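PDB 5LOY: designed Anbu Protein, which is a designed consensus form of the ancestral beta subunit, a proteasome relative that probably acts as an N-terminal nucleophile hydrolase in protein degradation. Local coordinates for residues Arg31-Val35 with Val203-Arg208; Glu41-Leu47 with Phe112-Ile118; Leu174-Asp178 with Tyr215-Arg220. All blocks are in the same frame, centred on the assembly; numbering follows the deposited sequence.

Interaction 1 of 3, residues Arg31-Val35 with Val203-Arg208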
loop_
_atom_site.group_PDB
_atom_site.type_symbol
_atom_site.label_atom_id
_atom_site.label_comp_id
_atom_site.label_asym_id
_atom_site.label_seq_id
_atom_site.Cartn_x
_atom_site.Cartn_y
_atom_site.Cartn_z
ATOM N N ARG A 31 -4.371 21.474 -8.242
ATOM C CA ARG A 31 -2.909 21.318 -8.263
ATOM C C ARG A 31 -2.340 21.289 -6.820
ATOM O O ARG A 31 -2.766 22.069 -5.989
ATOM C CB ARG A 31 -2.329 22.500 -9.058
ATOM C CG ARG A 31 -0.847 22.430 -9.401
ATOM C CD ARG A 31 -0.321 23.749 -9.988
ATOM N NE ARG A 31 0.607 23.505 -11.104
ATOM C CZ ARG A 31 0.267 23.490 -12.395
ATOM N NH1 ARG A 31 -0.977 23.719 -12.786
ATOM N NH2 ARG A 31 1.190 23.246 -13.310
ATOM N N LYS A 32 -1.376 20.414 -6.544
ATOM C CA LYS A 32 -0.818 20.280 -5.205
ATOM C C LYS A 32 0.658 20.633 -5.069
ATOM O O LYS A 32 1.248 20.437 -4.011
ATOM C CB LYS A 32 -1.034 18.854 -4.729
ATOM C CG LYS A 32 -2.511 18.468 -4.677
ATOM C CD LYS A 32 -2.645 16.984 -4.413
ATOM C CE LYS A 32 -4.042 16.442 -4.711
ATOM N NZ LYS A 32 -5.053 17.056 -3.813
ATOM N N MET A 33 1.245 21.172 -6.134
ATOM C CA MET A 33 2.646 21.559 -6.185
ATOM C C MET A 33 2.717 23.066 -6.320
ATOM O O MET A 33 2.052 23.650 -7.195
ATOM C CB MET A 33 3.335 20.895 -7.374
ATOM C CG MET A 33 4.817 21.226 -7.527
ATOM S SD MET A 33 5.634 20.403 -8.909
ATOM C CE MET A 33 5.635 18.712 -8.323
ATOM N N HIS A 34 3.518 23.688 -5.443
ATOM C CA HIS A 34 3.717 25.140 -5.413
ATOM C C HIS A 34 5.223 25.436 -5.369
ATOM O O HIS A 34 5.957 24.873 -4.559
ATOM C CB HIS A 34 3.037 25.767 -4.191
ATOM C CG HIS A 34 1.608 25.369 -4.028
ATOM N ND1 HIS A 34 0.558 26.160 -4.447
ATOM C CD2 HIS A 34 1.050 24.244 -3.515
ATOM C CE1 HIS A 34 -0.585 25.548 -4.187
ATOM N NE2 HIS A 34 -0.314 24.382 -3.626
ATOM N N VAL A 35 5.660 26.347 -6.228
ATOM C CA VAL A 35 7.060 26.637 -6.416
ATOM C C VAL A 35 7.376 28.101 -6.087
ATOM O O VAL A 35 6.703 29.018 -6.538
ATOM C CB VAL A 35 7.471 26.329 -7.861
ATOM C CG1 VAL A 35 8.936 26.668 -8.083
ATOM C CG2 VAL A 35 7.210 24.865 -8.169
ATOM N N VAL A 203 14.620 26.293 -11.696
ATOM C CA VAL A 203 13.730 25.178 -12.023
ATOM C C VAL A 203 14.076 24.676 -13.425
ATOM O O VAL A 203 13.789 25.349 -14.418
ATOM C CB VAL A 203 12.253 25.579 -11.997
ATOM C CG1 VAL A 203 11.384 24.405 -12.417
ATOM C CG2 VAL A 203 11.853 26.027 -10.611
ATOM N N GLY A 204 14.713 23.506 -13.505
ATOM C CA GLY A 204 15.228 23.008 -14.794
ATOM C C GLY A 204 14.132 22.363 -15.617
ATOM O O GLY A 204 13.827 22.812 -16.708
ATOM N N HIS A 205 13.520 21.325 -15.062
ATOM C CA HIS A 205 12.443 20.625 -15.739
ATOM C C HIS A 205 11.198 20.559 -14.865
ATOM O O HIS A 205 11.242 20.147 -13.699
ATOM C CB HIS A 205 12.833 19.208 -16.185
ATOM C CG HIS A 205 14.045 19.149 -17.073
ATOM N ND1 HIS A 205 15.194 18.429 -16.780
ATOM C CD2 HIS A 205 14.255 19.708 -18.288
ATOM C CE1 HIS A 205 16.059 18.573 -17.773
ATOM N NE2 HIS A 205 15.511 19.338 -18.699
ATOM N N ARG A 206 10.081 20.987 -15.435
ATOM C CA ARG A 206 8.808 20.958 -14.746
ATOM C C ARG A 206 7.708 20.833 -15.782
ATOM O O ARG A 206 7.650 21.620 -16.725
ATOM C CB ARG A 206 8.653 22.215 -13.904
ATOM C CG ARG A 206 7.280 22.856 -13.849
ATOM C CD ARG A 206 6.536 22.620 -12.567
ATOM N NE ARG A 206 6.121 23.902 -11.990
ATOM C CZ ARG A 206 5.051 24.085 -11.213
ATOM N NH1 ARG A 206 4.799 25.304 -10.733
ATOM N NH2 ARG A 206 4.238 23.067 -10.897
ATOM N N ARG A 207 6.851 19.833 -15.621
ATOM C CA ARG A 207 5.679 19.735 -16.474
ATOM C C ARG A 207 4.483 19.036 -15.855
ATOM O O ARG A 207 4.562 18.447 -14.782
ATOM C CB ARG A 207 6.024 19.095 -17.823
ATOM C CG ARG A 207 6.308 17.610 -17.793
ATOM C CD ARG A 207 6.800 17.170 -19.174
ATOM N NE ARG A 207 6.829 15.710 -19.304
ATOM C CZ ARG A 207 5.878 14.959 -19.873
ATOM N NH1 ARG A 207 4.781 15.503 -20.385
ATOM N NH2 ARG A 207 6.034 13.643 -19.918
ATOM N N ARG A 208 3.375 19.164 -16.574
ATOM C CA ARG A 208 2.110 18.559 -16.264
ATOM C C ARG A 208 1.897 17.345 -17.203
ATOM O O ARG A 208 2.097 17.424 -18.406
ATOM C CB ARG A 208 1.027 19.631 -16.423
ATOM C CG ARG A 208 -0.417 19.154 -16.293
ATOM C CD ARG A 208 -1.371 20.250 -15.783
ATOM N NE ARG A 208 -1.462 20.255 -14.316
ATOM C CZ ARG A 208 -2.486 20.742 -13.620
ATOM N NH1 ARG A 208 -3.504 21.302 -14.249
ATOM N NH2 ARG A 208 -2.486 20.682 -12.284
HETATM O O HOH W 1 3.535 27.299 -8.648
#

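Interaction 2 of 3, residues Glu41-Leu47 with Phe112-Ile118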
loop_
_atom_site.group_PDB
_atom_site.type_symbol
_atom_site.label_atom_id
_atom_site.label_comp_id
_atom_site.label_asym_id
_atom_site.label_seq_id
_atom_site.Cartn_x
_atom_site.Cartn_y
_atom_site.Cartn_z
ATOM N N GLU A 41 19.433 32.205 -6.934
ATOM C CA GLU A 41 19.635 32.282 -5.477
ATOM C C GLU A 41 18.905 31.140 -4.720
ATOM O O GLU A 41 19.489 30.594 -3.782
ATOM C CB GLU A 41 19.368 33.696 -4.881
ATOM C CG GLU A 41 18.139 33.828 -3.927
ATOM C CD GLU A 41 18.371 33.678 -2.370
ATOM O OE1 GLU A 41 19.127 32.805 -1.832
ATOM O OE2 GLU A 41 17.706 34.451 -1.632
ATOM N N ARG A 42 17.684 30.756 -5.107
ATOM C CA ARG A 42 17.002 29.613 -4.462
ATOM C C ARG A 42 15.817 29.049 -5.236
ATOM O O ARG A 42 15.173 29.742 -5.996
ATOM C CB ARG A 42 16.467 30.005 -3.080
ATOM C CG ARG A 42 15.339 31.036 -3.130
ATOM C CD ARG A 42 14.802 31.412 -1.763
ATOM N NE ARG A 42 15.868 31.916 -0.913
ATOM C CZ ARG A 42 15.851 31.975 0.416
ATOM N NH1 ARG A 42 14.801 31.565 1.117
ATOM N NH2 ARG A 42 16.906 32.439 1.054
ATOM N N VAL A 43 15.525 27.789 -4.977
ATOM C CA VAL A 43 14.314 27.139 -5.429
ATOM C C VAL A 43 13.713 26.373 -4.260
ATOM O O VAL A 43 14.392 25.565 -3.641
ATOM C CB VAL A 43 14.599 26.121 -6.542
ATOM C CG1 VAL A 43 13.326 25.414 -6.966
ATOM C CG2 VAL A 43 15.228 26.797 -7.733
ATOM N N ILE A 44 12.438 26.624 -3.969
ATOM C CA ILE A 44 11.716 25.910 -2.910
ATOM C C ILE A 44 10.412 25.346 -3.444
ATOM O O ILE A 44 9.656 26.064 -4.087
ATOM C CB ILE A 44 11.419 26.857 -1.753
ATOM C CG1 ILE A 44 12.732 27.233 -1.077
ATOM C CG2 ILE A 44 10.488 26.198 -0.747
ATOM C CD1 ILE A 44 12.572 28.337 -0.075
ATOM N N VAL A 45 10.151 24.073 -3.180
ATOM C CA VAL A 45 8.961 23.410 -3.686
ATOM C C VAL A 45 8.155 22.853 -2.536
ATOM O O VAL A 45 8.711 22.189 -1.669
ATOM C CB VAL A 45 9.317 22.221 -4.582
ATOM C CG1 VAL A 45 8.052 21.608 -5.162
ATOM C CG2 VAL A 45 10.256 22.649 -5.687
ATOM N N LEU A 46 6.850 23.133 -2.546
ATOM C CA LEU A 46 5.923 22.708 -1.493
ATOM C C LEU A 46 4.801 21.825 -2.066
ATOM O O LEU A 46 4.119 22.220 -3.001
ATOM C CB LEU A 46 5.340 23.946 -0.810
ATOM C CG LEU A 46 4.293 23.746 0.291
ATOM C CD1 LEU A 46 4.904 23.087 1.521
ATOM C CD2 LEU A 46 3.683 25.073 0.681
ATOM N N LEU A 47 4.636 20.624 -1.521
ATOM C CA LEU A 47 3.564 19.727 -1.919
ATOM C C LEU A 47 2.596 19.606 -0.749
ATOM O O LEU A 47 3.030 19.477 0.403
ATOM C CB LEU A 47 4.104 18.341 -2.285
ATOM C CG LEU A 47 5.314 18.259 -3.213
ATOM C CD1 LEU A 47 5.753 16.810 -3.397
ATOM C CD2 LEU A 47 5.049 18.894 -4.571
ATOM N N PHE A 112 2.421 18.206 4.601
ATOM C CA PHE A 112 3.203 18.792 3.523
ATOM C C PHE A 112 4.565 18.142 3.341
ATOM O O PHE A 112 5.136 17.563 4.275
ATOM C CB PHE A 112 3.430 20.276 3.794
ATOM C CG PHE A 112 2.161 21.066 4.031
ATOM C CD1 PHE A 112 1.589 21.125 5.287
ATOM C CD2 PHE A 112 1.550 21.738 2.990
ATOM C CE1 PHE A 112 0.428 21.824 5.500
ATOM C CE2 PHE A 112 0.405 22.448 3.199
ATOM C CZ PHE A 112 -0.162 22.496 4.455
ATOM N N ILE A 113 5.108 18.308 2.139
ATOM C CA ILE A 113 6.496 18.008 1.860
ATOM C C ILE A 113 7.144 19.262 1.326
ATOM O O ILE A 113 6.566 19.945 0.470
ATOM C CB ILE A 113 6.621 16.912 0.800
ATOM C CG1 ILE A 113 6.276 15.570 1.432
ATOM C CG2 ILE A 113 8.034 16.860 0.227
ATOM C CD1 ILE A 113 6.095 14.454 0.414
ATOM N N LEU A 114 8.321 19.590 1.842
ATOM C CA LEU A 114 8.973 20.836 1.505
ATOM C C LEU A 114 10.392 20.514 1.176
ATOM O O LEU A 114 11.091 19.893 1.971
ATOM C CB LEU A 114 8.946 21.801 2.696
ATOM C CG LEU A 114 9.689 23.118 2.437
ATOM C CD1 LEU A 114 8.844 24.027 1.576
ATOM C CD2 LEU A 114 10.026 23.840 3.711
ATOM N N GLY A 115 10.854 20.965 0.026
ATOM C CA GLY A 115 12.268 20.783 -0.324
ATOM C C GLY A 115 12.798 21.803 -1.287
ATOM O O GLY A 115 12.050 22.599 -1.837
ATOM N N GLY A 116 14.102 21.797 -1.484
ATOM C CA GLY A 116 14.729 22.745 -2.383
ATOM C C GLY A 116 16.182 22.995 -2.040
ATOM O O GLY A 116 16.796 22.205 -1.335
ATOM N N GLN A 117 16.718 24.110 -2.539
ATOM C CA GLN A 117 18.095 24.476 -2.286
ATOM C C GLN A 117 18.224 25.987 -2.184
ATOM O O GLN A 117 17.652 26.721 -2.970
ATOM C CB GLN A 117 19.014 23.928 -3.371
ATOM C CG GLN A 117 20.466 24.302 -3.145
ATOM C CD GLN A 117 21.433 23.542 -4.029
ATOM O OE1 GLN A 117 21.109 23.137 -5.142
ATOM N NE2 GLN A 117 22.636 23.367 -3.542
ATOM N N ILE A 118 18.992 26.437 -1.202
ATOM C CA ILE A 118 19.285 27.853 -1.005
ATOM C C ILE A 118 20.782 28.014 -1.215
ATOM O O ILE A 118 21.536 27.187 -0.760
ATOM C CB ILE A 118 18.845 28.268 0.404
ATOM C CG1 ILE A 118 17.315 28.336 0.444
ATOM C CG2 ILE A 118 19.444 29.596 0.795
ATOM C CD1 ILE A 118 16.717 28.391 1.840
#

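Interaction 3 of 3, residues Leu174-Asp178 with Tyr215-Arg220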
loop_
_atom_site.group_PDB
_atom_site.type_symbol
_atom_site.label_atom_id
_atom_site.label_comp_id
_atom_site.label_asym_id
_atom_site.label_seq_id
_atom_site.Cartn_x
_atom_site.Cartn_y
_atom_site.Cartn_z
ATOM N N LEU A 174 7.077 7.883 -11.314
ATOM C CA LEU A 174 5.949 7.698 -12.221
ATOM C C LEU A 174 5.322 6.296 -12.128
ATOM O O LEU A 174 4.094 6.134 -12.128
ATOM C CB LEU A 174 6.359 8.030 -13.652
ATOM C CG LEU A 174 6.642 9.523 -13.848
ATOM C CD1 LEU A 174 7.110 9.802 -15.260
ATOM C CD2 LEU A 174 5.404 10.373 -13.570
ATOM N N VAL A 175 6.175 5.297 -12.012
ATOM C CA VAL A 175 5.736 3.927 -11.852
ATOM C C VAL A 175 4.994 3.762 -10.516
ATOM O O VAL A 175 3.951 3.094 -10.437
ATOM C CB VAL A 175 6.974 2.989 -11.955
ATOM C CG1 VAL A 175 6.690 1.628 -11.377
ATOM C CG2 VAL A 175 7.399 2.888 -13.409
ATOM N N SER A 176 5.525 4.394 -9.475
ATOM C CA SER A 176 4.835 4.494 -8.184
ATOM C C SER A 176 3.405 5.056 -8.317
ATOM O O SER A 176 2.477 4.565 -7.667
ATOM C CB SER A 176 5.638 5.374 -7.230
ATOM O OG SER A 176 5.090 5.303 -5.927
ATOM N N PHE A 177 3.230 6.079 -9.150
ATOM C CA PHE A 177 1.906 6.621 -9.382
ATOM C C PHE A 177 1.032 5.682 -10.164
ATOM O O PHE A 177 -0.163 5.568 -9.890
ATOM C CB PHE A 177 1.968 7.971 -10.089
ATOM C CG PHE A 177 2.108 9.103 -9.145
ATOM C CD1 PHE A 177 3.348 9.418 -8.616
ATOM C CD2 PHE A 177 1.003 9.832 -8.736
ATOM C CE1 PHE A 177 3.496 10.445 -7.708
ATOM C CE2 PHE A 177 1.142 10.856 -7.808
ATOM C CZ PHE A 177 2.388 11.156 -7.287
ATOM N N ASP A 178 1.609 5.019 -11.151
ATOM C CA ASP A 178 0.861 4.064 -11.967
ATOM C C ASP A 178 0.206 3.008 -11.090
ATOM O O ASP A 178 -0.988 2.758 -11.201
ATOM C CB ASP A 178 1.789 3.422 -12.988
ATOM C CG ASP A 178 1.136 2.286 -13.761
ATOM O OD1 ASP A 178 -0.003 2.430 -14.270
ATOM O OD2 ASP A 178 1.789 1.228 -13.873
ATOM N N TYR A 215 4.500 9.902 -23.426
ATOM C CA TYR A 215 5.542 9.251 -22.655
ATOM C C TYR A 215 4.945 8.401 -21.524
ATOM O O TYR A 215 5.328 7.220 -21.361
ATOM C CB TYR A 215 6.549 10.238 -22.080
ATOM C CG TYR A 215 7.551 9.562 -21.159
ATOM C CD1 TYR A 215 8.530 8.718 -21.658
ATOM C CD2 TYR A 215 7.498 9.748 -19.797
ATOM C CE1 TYR A 215 9.432 8.097 -20.820
ATOM C CE2 TYR A 215 8.402 9.146 -18.946
ATOM C CZ TYR A 215 9.364 8.319 -19.453
ATOM O OH TYR A 215 10.246 7.711 -18.565
ATOM N N PHE A 216 4.017 8.977 -20.752
ATOM C CA PHE A 216 3.478 8.254 -19.602
ATOM C C PHE A 216 2.695 7.025 -20.073
ATOM O O PHE A 216 2.763 5.990 -19.430
ATOM C CB PHE A 216 2.642 9.165 -18.693
ATOM C CG PHE A 216 2.302 8.554 -17.337
ATOM C CD1 PHE A 216 3.248 7.899 -16.568
ATOM C CD2 PHE A 216 1.028 8.661 -16.833
ATOM C CE1 PHE A 216 2.925 7.361 -15.316
ATOM C CE2 PHE A 216 0.696 8.128 -15.592
ATOM C CZ PHE A 216 1.639 7.465 -14.834
ATOM N N ARG A 217 2.015 7.122 -21.212
ATOM C CA ARG A 217 1.385 5.948 -21.825
ATOM C C ARG A 217 2.374 4.865 -22.209
ATOM O O ARG A 217 2.127 3.705 -21.944
ATOM C CB ARG A 217 0.637 6.314 -23.084
ATOM C CG ARG A 217 -0.790 6.744 -22.851
ATOM C CD ARG A 217 -1.570 6.745 -24.170
ATOM N NE ARG A 217 -2.833 7.436 -23.967
ATOM C CZ ARG A 217 -3.631 7.855 -24.936
ATOM N NH1 ARG A 217 -3.306 7.676 -26.216
ATOM N NH2 ARG A 217 -4.761 8.478 -24.617
ATOM N N MET A 218 3.485 5.248 -22.833
ATOM C CA MET A 218 4.518 4.301 -23.193
ATOM C C MET A 218 5.084 3.632 -21.957
ATOM O O MET A 218 5.315 2.438 -21.947
ATOM C CB MET A 218 5.656 4.965 -23.954
ATOM C CG MET A 218 6.255 4.090 -25.043
ATOM S SD MET A 218 7.509 4.874 -26.114
ATOM C CE MET A 218 8.354 6.134 -25.128
ATOM N N LEU A 219 5.330 4.414 -20.922
ATOM C CA LEU A 219 5.946 3.896 -19.723
ATOM C C LEU A 219 5.041 2.850 -19.091
ATOM O O LEU A 219 5.486 1.750 -18.750
ATOM C CB LEU A 219 6.221 5.030 -18.744
ATOM C CG LEU A 219 7.072 4.766 -17.513
ATOM C CD1 LEU A 219 8.489 4.454 -17.960
ATOM C CD2 LEU A 219 7.100 5.974 -16.585
ATOM N N ARG A 220 3.764 3.171 -18.934
ATOM C CA ARG A 220 2.844 2.256 -18.282
ATOM C C ARG A 220 2.748 0.935 -19.043
ATOM O O ARG A 220 2.720 -0.136 -18.461
ATOM C CB ARG A 220 1.473 2.895 -18.156
ATOM C CG ARG A 220 1.472 4.101 -17.236
ATOM C CD ARG A 220 0.126 4.786 -17.228
ATOM N NE ARG A 220 -0.627 4.300 -16.086
ATOM C CZ ARG A 220 -1.796 4.800 -15.691
ATOM N NH1 ARG A 220 -2.350 5.800 -16.383
ATOM N NH2 ARG A 220 -2.412 4.295 -14.599
HETATM O O HOH W 2 1.386 -0.566 -15.910
#

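Interaction 1 of 3, residues Arg31-Val35 with Val203-Arg208
Arg31, in the loop that leads into strand 33-38, lays its guanidinium flat on that of Arg208: centres 4.1 Å apart, planes 17° apart, and Arg31 NH1 3.4 Å from Arg208 NH2. Two donors cannot hydrogen-bond; Asp192 offsets the charge of this stack, with a salt bridge to Arg31 NH2 and a weak, long ion pair to Arg208 NH2. Arg31 NE also lies 3.7 Å from Arg206 NH2. Lys32 turns away, its amine hydrogen-bonded to Thr20 and weakly to Thr1, by family the probable nucleophile, so the likely active site lies on the side away from 203-208. Met33 brings SD to 3.6 Å from Arg206 NH2. Val35 closes the contact: its CG2 sits over one face of the Arg206 guanidinium, 3.5 Å from NH1, and its CG1 meets Val203 CG2 at 3.9 Å. A water weakly joins Val35 N (3.4 Å) to Arg206 NH1 (3.2 Å). The segments run 172° apart, yet the CA atoms of Arg31-Arg208 and Val35-Val203 stay 9.8 and 8.8 Å apart, with no direct hydrogen bond. Strands 33-38 and 205-209 thus meet as members of the two facing sheets in the alpha-beta-beta-alpha sandwich typical of Ntn hydrolases.

Interaction 2 of 3, residues Glu41-Leu47 with Phe112-Ile118
Strands 42-47 and 112-118 are antiparallel neighbours in one sheet of the proteasome-type sandwich, their axes 4.7 Å apart and their N-to-C directions 173° apart. Three hydrogen-bonded pairs each make a reciprocal couple. Val43 N gives to Gln117 O (3.1 Å) and Gln117 N to Val43 O (3.0 Å); Val45 N gives to Gly115 O (2.8 Å) and Gly115 N to Val45 O (3.0 Å); Leu47 N gives to Ile113 O (2.9 Å) and Ile113 N to Leu47 O (2.9 Å). The intervening residues turn their backbones outward: Ile44 and Leu46 bond Phe36 and His34, while Phe112 and Leu114 bond Ile128 and Phe126. Arg42 NE forms a salt bridge with Glu41 OE2 (3.2 Å), its NH1 hydrogen-bonds the carbonyl of Ala76, and the amide end of Gln117 reaches Tyr196, Asp199 and Glu121. Glu41 and Arg42 both face Val38, a classic beta bulge. On the opposite face from Val45, Ile44 CG2 packs 3.6 Å from Leu114 CD1; helix 79-94 covers these two, helix 52-62 covers Leu46. At Gly116 a CB would strike Val43 O, which, besides accepting from Gln117 N, receives a CA-H...O contact from Gly116 CA at 3.1 Å.

Interaction 3 of 3, residues Leu174-Asp178 with Tyr215-Arg220
Leu174 lies at the apolar centre, where its CB meets Leu219 CD2 at 3.7 Å and Phe216 CE1 at 3.9 Å, while its CD1 approaches the edge of the Tyr215 ring, 4.0 Å from CE2. The Phe216 ring turns its edge to the helix backbone, with CE1 3.6 Å from Leu174 O. The axes of the two segments approach to 10.6 Å and cross steeply at -73°, and the contact buries 319 Å². Leu174 and Phe216 both touch Ile209 of strand 205-209, which places helices 166-183 and 214-232 in an outer helical layer of the alpha-beta-beta-alpha sandwich. Further out, Leu234 of the second subunit packs on Val175 and Leu219, and its Pro235 accepts a hydrogen bond from Tyr215 OH. At the polar edge Asp178 OD1 takes a hydrogen bond from Arg220 NE (2.7 Å, 160°) and a weak one from Arg220 NH2 (3.1 Å, 134°), both parts of one salt bridge. A water donates to Asp178 OD2 (2.7 Å) and Arg220 O (2.9 Å). Asp178 also forms salt bridges with Arg182 and with Arg158 of the second subunit. One buried carboxylate is thus shared by three arginines, tying the helix packing directly to the subunit interface.

Interaction 2 lies in the core and is built on backbone hydrogen bonds within a single sheet; interaction 1 is a surface contact of arginine and apolar side chains between that sheet and the other. They share this first sheet: strand 33-38 of interaction 1 borders strand 42-50 of interaction 2, with His34 O 2.8 Å from Leu46 N, a probable hydrogen bond. Interaction 3 is buried as well, but joins helices through apolar side chains and a salt bridge, about 25 Å from interaction 2 between centres. Interactions 1 and 3 meet where Arg207 NH2 comes 4.1 Å from Tyr215 CB, and both touch the second subunit, whereas interaction 2 does not.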